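Local atomic coordinates of gluconokinase (Sinorhizobium meliloti, PDB entry 3T61), a protein that probably catalyses the ATP-dependent phosphorylation of D-gluconate, giving 6-phospho-D-gluconate and ADP. Residues Ile21-Val26 with Val115-Ser120; Ser94-Ser99 with Glu146-Pro151; Val158-Ala163 with Arg171-Gly176. All coordinates share one frame; numbering follows the deposited sequence.

From the N terminus, strand 21-24 comes first, and interaction 1 brings it beside strand 113-118, closing a long loop of helices and strands. Interaction 2 opens within that loop, at 94-99, and closes beyond it, at 146-151, so the two contacts cross along the chain. They also touch: Met24 and Gly25 meet Ser94 and Ala95, and Phe116 packs on Pro151. Interaction 3 follows in series as a short strand-loop-helix return from strand 157-161 into helix 166-187. It shares the sheet with interaction 1, Phe116 bonding through its backbone to Val158 and Val160, while interactions 2 and 3 stay apart. Together they tie sheet, connecting loops and C-terminal helix.

Interaction 1: residues Ile21-Val26 with Val115-Ser120; sequences IVVMGV and VFLHGS
Backbone bonds join Val22 and Met24 to Val115 and Leu117, making strands 21-24 and 113-118 parallel neighbours at an angle of 12°. Val115 N donates to Val22 O and Met24 N to Val115 O, each at 2.8 Å, and Leu117 N reaches Met24 O at a longer 3.2 Å. A CA-H...O contact from Val23 also falls on Val115 O. Beyond the last of these bonds, a water accepts from Val26 N and donates to Leu117 O. Apolar contacts fill the face carrying Val23, Val115 and Leu117. Val23 has CG1 anti to its N (chi1 -175°), which carries that methyl across to CD1 of Leu117 at 3.7 Å; nearby, Ile21 CG2 meets Val115 CG2 at 3.9 Å. Helix 166-187 covers Val115 and Leu117. On the face of Met24 and Phe116, the selenomethionine at Met24 makes a Met-aromatic contact, its SE 5.4 Å from the Phe116 ring centroid and oblique to it. The bend at chi3 (-77°) brings CE to Phe116 CD1 at 4.0 Å, and Pro151 packs against both residues. Gly25 CA lies at the ring edge, close to its plane. A side chain at Gly25 would run into Leu117 O and, at these backbone angles, into the preceding carbonyl. Every touching residue is buried, so the main-chain polar groups joined here pair within an apolar interior, and the glycine lets strand 21-24 run tightly into what is probably the P-loop (Walker A).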
loop_
_atom_site.group_PDB
_atom_site.type_symbol
_atom_site.label_atom_id
_atom_site.label_comp_id
_atom_site.label_asym_id
_atom_site.label_seq_id
_atom_site.Cartn_x
_atom_site.Cartn_y
_atom_site.Cartn_z
ATOM N N ILE A 21 2.078 -22.268 2.846
ATOM C CA ILE A 21 1.553 -21.750 4.106
ATOM C C ILE A 21 1.132 -20.283 4.007
ATOM O O ILE A 21 1.899 -19.447 3.534
ATOM C CB ILE A 21 2.621 -21.802 5.237
ATOM C CG1 ILE A 21 3.270 -23.182 5.320
ATOM C CG2 ILE A 21 1.986 -21.411 6.565
ATOM C CD1 ILE A 21 2.313 -24.279 5.647
ATOM N N VAL A 22 -0.079 -19.974 4.458
ATOM C CA VAL A 22 -0.530 -18.593 4.483
ATOM C C VAL A 22 -0.570 -18.140 5.950
ATOM O O VAL A 22 -1.208 -18.792 6.781
ATOM C CB VAL A 22 -1.950 -18.422 3.908
ATOM C CG1 VAL A 22 -2.442 -16.989 4.183
ATOM C CG2 VAL A 22 -1.961 -18.696 2.401
ATOM N N VAL A 23 0.126 -17.054 6.280
ATOM C CA VAL A 23 0.085 -16.527 7.646
ATOM C C VAL A 23 -0.923 -15.386 7.558
ATOM O O VAL A 23 -0.673 -14.385 6.891
ATOM C CB VAL A 23 1.470 -15.998 8.112
ATOM C CG1 VAL A 23 1.407 -15.575 9.592
ATOM C CG2 VAL A 23 2.529 -17.085 7.927
HETATM N N MSE A 24 -2.071 -15.565 8.212
HETATM C CA MSE A 24 -3.162 -14.597 8.189
HETATM C C MSE A 24 -3.368 -13.867 9.514
HETATM O O MSE A 24 -2.650 -14.093 10.486
HETATM C CB MSE A 24 -4.468 -15.298 7.794
HETATM C CG MSE A 24 -4.938 -16.290 8.855
HETATM SE SE MSE A 24 -6.602 -17.109 8.446
HETATM C CE MSE A 24 -7.704 -15.600 8.907
ATOM N N GLY A 25 -4.370 -12.993 9.539
ATOM C CA GLY A 25 -4.650 -12.215 10.729
ATOM C C GLY A 25 -4.774 -10.753 10.330
ATOM O O GLY A 25 -4.278 -10.369 9.261
ATOM N N VAL A 26 -5.422 -9.944 11.172
ATOM C CA VAL A 26 -5.627 -8.523 10.877
ATOM C C VAL A 26 -4.327 -7.751 10.736
ATOM O O VAL A 26 -3.258 -8.228 11.124
ATOM C CB VAL A 26 -6.493 -7.803 11.957
ATOM C CG1 VAL A 26 -7.874 -8.450 12.041
ATOM C CG2 VAL A 26 -5.780 -7.833 13.314
ATOM N N VAL A 115 -1.867 -20.166 9.184
ATOM C CA VAL A 115 -1.392 -19.855 10.534
ATOM C C VAL A 115 -2.150 -18.551 10.887
ATOM O O VAL A 115 -1.918 -17.498 10.286
ATOM C CB VAL A 115 0.151 -19.644 10.555
ATOM C CG1 VAL A 115 0.601 -19.078 11.893
ATOM C CG2 VAL A 115 0.863 -20.979 10.309
ATOM N N PHE A 116 -3.096 -18.657 11.822
ATOM C CA PHE A 116 -3.930 -17.533 12.256
ATOM C C PHE A 116 -3.374 -16.810 13.490
ATOM O O PHE A 116 -3.444 -17.322 14.607
ATOM C CB PHE A 116 -5.355 -18.042 12.531
ATOM C CG PHE A 116 -6.290 -17.008 13.129
ATOM C CD1 PHE A 116 -6.306 -15.697 12.650
ATOM C CD2 PHE A 116 -7.174 -17.361 14.157
ATOM C CE1 PHE A 116 -7.192 -14.750 13.174
ATOM C CE2 PHE A 116 -8.070 -16.422 14.694
ATOM C CZ PHE A 116 -8.079 -15.111 14.204
ATOM N N LEU A 117 -2.809 -15.624 13.272
ATOM C CA LEU A 117 -2.264 -14.816 14.359
ATOM C C LEU A 117 -3.427 -13.989 14.885
ATOM O O LEU A 117 -4.068 -13.284 14.120
ATOM C CB LEU A 117 -1.169 -13.888 13.838
ATOM C CG LEU A 117 0.026 -14.561 13.169
ATOM C CD1 LEU A 117 0.963 -13.487 12.644
ATOM C CD2 LEU A 117 0.740 -15.513 14.158
ATOM N N HIS A 118 -3.684 -14.059 16.187
ATOM C CA HIS A 118 -4.811 -13.338 16.755
ATOM C C HIS A 118 -4.597 -12.777 18.174
ATOM O O HIS A 118 -3.790 -13.280 18.971
ATOM C CB HIS A 118 -6.028 -14.260 16.763
ATOM C CG HIS A 118 -5.883 -15.419 17.698
ATOM N ND1 HIS A 118 -6.426 -15.422 18.965
ATOM C CD2 HIS A 118 -5.182 -16.575 17.586
ATOM C CE1 HIS A 118 -6.067 -16.528 19.593
ATOM N NE2 HIS A 118 -5.310 -17.245 18.781
ATOM N N GLY A 119 -5.360 -11.732 18.468
ATOM C CA GLY A 119 -5.299 -11.088 19.764
ATOM C C GLY A 119 -6.449 -10.110 19.808
ATOM O O GLY A 119 -7.076 -9.852 18.778
ATOM N N SER A 120 -6.737 -9.578 20.989
ATOM C CA SER A 120 -7.822 -8.617 21.147
ATOM C C SER A 120 -7.353 -7.274 20.623
ATOM O O SER A 120 -6.160 -7.052 20.446
ATOM C CB SER A 120 -8.192 -8.467 22.624
ATOM O OG SER A 120 -7.088 -7.936 23.345
HETATM O O HOH W 1 -6.105 -11.370 13.634
#

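Interaction 2: residues Ser94-Ser99 with Glu146-Pro151; sequences SALKRS and ETLEDP
Leu96, the residue most deeply covered here, wedges its isobutyl group between Thr147 and Leu148. Its CD1 meets Thr147 CG2 at 3.9 Å, while CD2 faces Leu148 CD1 at the same distance; the leucine crosses each partner at about a right angle. Its carbonyl works as well, Glu149 N donating to Leu96 O at 2.9 Å. Glu149 comes next in buried area and returns the grip with its carboxylate. With CG anti to the carbonyl carbon (chi1 -78°), its extended chain runs to the start of helix 98-106, where Arg98 N donates to OE1 at 2.9 Å. That bond is nearly straight, 173° at the hydrogen, yet arrives from above the carboxylate plane. A water donates to the same OE1 and bonds to Ser99 OG. OE2 lies against the aliphatic part of Lys97, 3.2 Å from CG, whereas Lys97 NZ goes on to a salt bridge with Asp69; the guanidinium of Arg98 similarly turns to Glu154. With an alanine here in place of Glu149, Arg98 N and the bridging water would probably lose their acceptor, and the Lys97 stem would be uncovered. Thr147, the third main contributor, presents CG2 to both Leu96 CD1 and Lys97 CE, and its OG1 bonds back to Thr143 O. The Glu149 carboxylate at the N terminus of helix 98-106 is probably favoured by the helix dipole, and it links two loops, those after strand 90-92 and after helix 138-147, in the P-loop kinase-like alpha/beta fold.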
loop_
_atom_site.group_PDB
_atom_site.type_symbol
_atom_site.label_atom_id
_atom_site.label_comp_id
_atom_site.label_asym_id
_atom_site.label_seq_id
_atom_site.Cartn_x
_atom_site.Cartn_y
_atom_site.Cartn_z
ATOM N N SER A 94 -3.793 -11.320 5.040
ATOM C CA SER A 94 -4.819 -11.196 6.072
ATOM C C SER A 94 -5.917 -12.257 5.970
ATOM O O SER A 94 -6.358 -12.786 6.996
ATOM C CB SER A 94 -5.421 -9.786 6.046
ATOM O OG SER A 94 -5.759 -9.389 4.739
ATOM N N ALA A 95 -6.367 -12.548 4.746
ATOM C CA ALA A 95 -7.384 -13.579 4.488
ATOM C C ALA A 95 -8.528 -13.579 5.496
ATOM O O ALA A 95 -8.922 -14.633 6.014
ATOM C CB ALA A 95 -6.711 -14.949 4.475
ATOM N N LEU A 96 -9.079 -12.394 5.729
ATOM C CA LEU A 96 -10.133 -12.199 6.704
ATOM C C LEU A 96 -11.431 -12.984 6.585
ATOM O O LEU A 96 -11.926 -13.495 7.588
ATOM C CB LEU A 96 -10.434 -10.698 6.811
ATOM C CG LEU A 96 -9.232 -9.821 7.200
ATOM C CD1 LEU A 96 -9.725 -8.435 7.515
ATOM C CD2 LEU A 96 -8.506 -10.403 8.416
ATOM N N LYS A 97 -11.998 -13.084 5.386
ATOM C CA LYS A 97 -13.256 -13.809 5.224
ATOM C C LYS A 97 -13.085 -15.265 4.816
ATOM O O LYS A 97 -12.042 -15.666 4.297
ATOM C CB LYS A 97 -14.149 -13.098 4.204
ATOM C CG LYS A 97 -14.547 -11.687 4.632
ATOM C CD LYS A 97 -15.440 -11.025 3.601
ATOM C CE LYS A 97 -15.796 -9.614 4.022
ATOM N NZ LYS A 97 -16.831 -9.039 3.135
ATOM N N ARG A 98 -14.128 -16.049 5.080
ATOM C CA ARG A 98 -14.160 -17.464 4.734
ATOM C C ARG A 98 -14.076 -17.602 3.208
ATOM O O ARG A 98 -13.398 -18.495 2.690
ATOM C CB ARG A 98 -15.462 -18.093 5.259
ATOM C CG ARG A 98 -15.761 -19.471 4.681
ATOM C CD ARG A 98 -14.634 -20.440 4.972
ATOM N NE ARG A 98 -14.838 -21.132 6.236
ATOM C CZ ARG A 98 -15.593 -22.216 6.373
ATOM N NH1 ARG A 98 -16.210 -22.733 5.316
ATOM N NH2 ARG A 98 -15.740 -22.778 7.568
ATOM N N SER A 99 -14.771 -16.713 2.501
ATOM C CA SER A 99 -14.766 -16.700 1.037
ATOM C C SER A 99 -13.327 -16.689 0.543
ATOM O O SER A 99 -12.927 -17.508 -0.274
ATOM C CB SER A 99 -15.430 -15.431 0.489
ATOM O OG SER A 99 -16.603 -15.104 1.192
ATOM N N GLU A 146 -13.894 -6.366 12.829
ATOM C CA GLU A 146 -15.292 -6.638 12.506
ATOM C C GLU A 146 -15.354 -7.467 11.225
ATOM O O GLU A 146 -16.228 -8.305 11.058
ATOM C CB GLU A 146 -16.068 -5.335 12.297
ATOM C CG GLU A 146 -16.014 -4.380 13.473
ATOM C CD GLU A 146 -16.778 -3.085 13.223
ATOM O OE1 GLU A 146 -16.551 -2.437 12.175
ATOM O OE2 GLU A 146 -17.599 -2.711 14.085
ATOM N N THR A 147 -14.411 -7.233 10.324
ATOM C CA THR A 147 -14.379 -7.958 9.061
ATOM C C THR A 147 -13.858 -9.386 9.234
ATOM O O THR A 147 -14.257 -10.291 8.499
ATOM C CB THR A 147 -13.510 -7.207 8.025
ATOM O OG1 THR A 147 -14.043 -5.890 7.837
ATOM C CG2 THR A 147 -13.496 -7.941 6.692
ATOM N N LEU A 148 -12.984 -9.586 10.217
ATOM C CA LEU A 148 -12.416 -10.908 10.476
ATOM C C LEU A 148 -13.457 -11.970 10.820
ATOM O O LEU A 148 -14.277 -11.802 11.728
ATOM C CB LEU A 148 -11.388 -10.852 11.616
ATOM C CG LEU A 148 -10.863 -12.221 12.091
ATOM C CD1 LEU A 148 -10.021 -12.873 11.009
ATOM C CD2 LEU A 148 -10.045 -12.056 13.352
ATOM N N GLU A 149 -13.418 -13.062 10.072
ATOM C CA GLU A 149 -14.299 -14.189 10.303
ATOM C C GLU A 149 -13.350 -15.263 10.817
ATOM O O GLU A 149 -12.513 -15.769 10.064
ATOM C CB GLU A 149 -14.960 -14.625 8.998
ATOM C CG GLU A 149 -16.104 -13.725 8.575
ATOM C CD GLU A 149 -16.476 -13.892 7.114
ATOM O OE1 GLU A 149 -16.417 -15.024 6.597
ATOM O OE2 GLU A 149 -16.838 -12.882 6.487
ATOM N N ASP A 150 -13.471 -15.581 12.106
ATOM C CA ASP A 150 -12.604 -16.564 12.750
ATOM C C ASP A 150 -12.453 -17.859 11.962
ATOM O O ASP A 150 -13.432 -18.553 11.687
ATOM C CB ASP A 150 -13.108 -16.879 14.160
ATOM C CG ASP A 150 -12.044 -17.541 15.013
ATOM O OD1 ASP A 150 -11.555 -18.623 14.630
ATOM O OD2 ASP A 150 -11.689 -16.971 16.065
ATOM N N PRO A 151 -11.209 -18.204 11.595
ATOM C CA PRO A 151 -10.911 -19.419 10.828
ATOM C C PRO A 151 -10.833 -20.712 11.631
ATOM O O PRO A 151 -10.861 -21.795 11.058
ATOM C CB PRO A 151 -9.579 -19.088 10.182
ATOM C CG PRO A 151 -8.894 -18.321 11.288
ATOM C CD PRO A 151 -9.992 -17.389 11.779
HETATM O O HOH W 2 -17.151 -15.064 3.788
#

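Interaction 3: residues Val158-Ala163 with Arg171-Gly176; sequences VAVDVA and REALAG
The flat groups that meet valines here are the Gly176 carbonyl group and the Glu172 carboxylate. Val158 CG2 sits over a face of the former, 3.5 Å from Gly176 C. Val160 CG1 approaches the latter from above its plane, 3.8 Å from Glu172 OE1, and the two side chains pass at a slant. At the other oxygen, Glu172 OE2 forms a salt bridge with Arg171 NH2 at 3.4 Å and a weak hydrogen bond with Gln164; OE2 thus has these polar partners, and OE1 lies against the methyl. Val158 holds CG1 anti to its backbone N (chi1 -179°), placing this methyl 3.7 Å from Gly176 CA. With no side chain on Gly176 the strand and helix come close here; a beta carbon would overlap Val158 CG1. Val160 CG2 packs on Ala173, 4.2 Å from its CB, where the small residue again keeps the distance short. Asp161 OD1 accepts from Ala163 N through its anti lone pair, an Asx turn just past the strand. Strand 157-161 forms the sheet edge within the chain, bonded to strand 113-118, and helix 166-187 runs back over it almost antiparallel, at 164°. Ala173 also touches Val115 of the neighbouring strand and Ile38 of helix 31-42, so helix 166-187 packs on the sheet beside helix 31-42.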
loop_
_atom_site.group_PDB
_atom_site.type_symbol
_atom_site.label_atom_id
_atom_site.label_comp_id
_atom_site.label_asym_id
_atom_site.label_seq_id
_atom_site.Cartn_x
_atom_site.Cartn_y
_atom_site.Cartn_z
ATOM N N VAL A 158 -3.796 -23.477 12.018
ATOM C CA VAL A 158 -3.117 -23.387 13.301
ATOM C C VAL A 158 -3.304 -21.956 13.819
ATOM O O VAL A 158 -2.954 -20.984 13.134
ATOM C CB VAL A 158 -1.611 -23.682 13.152
ATOM C CG1 VAL A 158 -0.913 -23.621 14.502
ATOM C CG2 VAL A 158 -1.418 -25.042 12.520
ATOM N N ALA A 159 -3.879 -21.828 15.012
ATOM C CA ALA A 159 -4.116 -20.518 15.611
ATOM C C ALA A 159 -3.080 -20.251 16.686
ATOM O O ALA A 159 -2.755 -21.142 17.478
ATOM C CB ALA A 159 -5.527 -20.448 16.208
ATOM N N VAL A 160 -2.552 -19.030 16.708
ATOM C CA VAL A 160 -1.547 -18.660 17.703
ATOM C C VAL A 160 -1.846 -17.266 18.240
ATOM O O VAL A 160 -2.023 -16.327 17.461
ATOM C CB VAL A 160 -0.130 -18.663 17.105
ATOM C CG1 VAL A 160 0.900 -18.418 18.210
ATOM C CG2 VAL A 160 0.137 -19.985 16.407
ATOM N N ASP A 161 -1.913 -17.139 19.566
ATOM C CA ASP A 161 -2.193 -15.850 20.197
ATOM C C ASP A 161 -0.906 -15.035 20.158
ATOM O O ASP A 161 0.176 -15.578 20.311
ATOM C CB ASP A 161 -2.652 -16.051 21.646
ATOM C CG ASP A 161 -3.383 -14.845 22.195
ATOM O OD1 ASP A 161 -2.734 -13.813 22.446
ATOM O OD2 ASP A 161 -4.617 -14.924 22.359
ATOM N N VAL A 162 -1.020 -13.729 19.951
ATOM C CA VAL A 162 0.171 -12.887 19.848
ATOM C C VAL A 162 0.676 -12.247 21.144
ATOM O O VAL A 162 1.726 -11.599 21.148
ATOM C CB VAL A 162 -0.049 -11.767 18.800
ATOM C CG1 VAL A 162 -0.405 -12.380 17.465
ATOM C CG2 VAL A 162 -1.131 -10.827 19.271
ATOM N N ALA A 163 -0.049 -12.441 22.244
ATOM C CA ALA A 163 0.352 -11.854 23.521
ATOM C C ALA A 163 1.491 -12.641 24.166
ATOM O O ALA A 163 1.428 -12.988 25.339
ATOM C CB ALA A 163 -0.844 -11.784 24.461
ATOM N N ARG A 171 7.710 -20.716 17.206
ATOM C CA ARG A 171 7.895 -22.101 17.636
ATOM C C ARG A 171 6.546 -22.802 17.675
ATOM O O ARG A 171 6.426 -23.946 17.235
ATOM C CB ARG A 171 8.547 -22.162 19.022
ATOM C CG ARG A 171 8.710 -23.578 19.568
ATOM C CD ARG A 171 9.194 -23.566 21.019
ATOM N NE ARG A 171 8.300 -22.797 21.881
ATOM C CZ ARG A 171 7.102 -23.207 22.292
ATOM N NH1 ARG A 171 6.642 -24.396 21.929
ATOM N NH2 ARG A 171 6.353 -22.410 23.046
ATOM N N GLU A 172 5.526 -22.115 18.185
ATOM C CA GLU A 172 4.190 -22.701 18.259
ATOM C C GLU A 172 3.543 -22.889 16.884
ATOM O O GLU A 172 2.865 -23.890 16.638
ATOM C CB GLU A 172 3.284 -21.850 19.158
ATOM C CG GLU A 172 3.674 -21.905 20.631
ATOM C CD GLU A 172 3.116 -20.756 21.435
ATOM O OE1 GLU A 172 1.928 -20.434 21.260
ATOM O OE2 GLU A 172 3.868 -20.182 22.256
ATOM N N ALA A 173 3.740 -21.929 15.986
ATOM C CA ALA A 173 3.164 -22.032 14.645
ATOM C C ALA A 173 3.781 -23.243 13.936
ATOM O O ALA A 173 3.082 -24.015 13.290
ATOM C CB ALA A 173 3.440 -20.752 13.855
ATOM N N LEU A 174 5.091 -23.405 14.088
ATOM C CA LEU A 174 5.811 -24.506 13.474
ATOM C C LEU A 174 5.390 -25.847 14.065
ATOM O O LEU A 174 5.285 -26.845 13.345
ATOM C CB LEU A 174 7.322 -24.287 13.627
ATOM C CG LEU A 174 7.911 -23.176 12.740
ATOM C CD1 LEU A 174 9.395 -22.954 13.058
ATOM C CD2 LEU A 174 7.736 -23.562 11.270
ATOM N N ALA A 175 5.133 -25.875 15.371
ATOM C CA ALA A 175 4.707 -27.115 16.012
ATOM C C ALA A 175 3.321 -27.467 15.484
ATOM O O ALA A 175 3.028 -28.632 15.221
ATOM C CB ALA A 175 4.676 -26.957 17.541
ATOM N N GLY A 176 2.467 -26.462 15.337
ATOM C CA GLY A 176 1.135 -26.711 14.814
ATOM C C GLY A 176 1.218 -27.231 13.380
ATOM O O GLY A 176 0.462 -28.127 12.977
#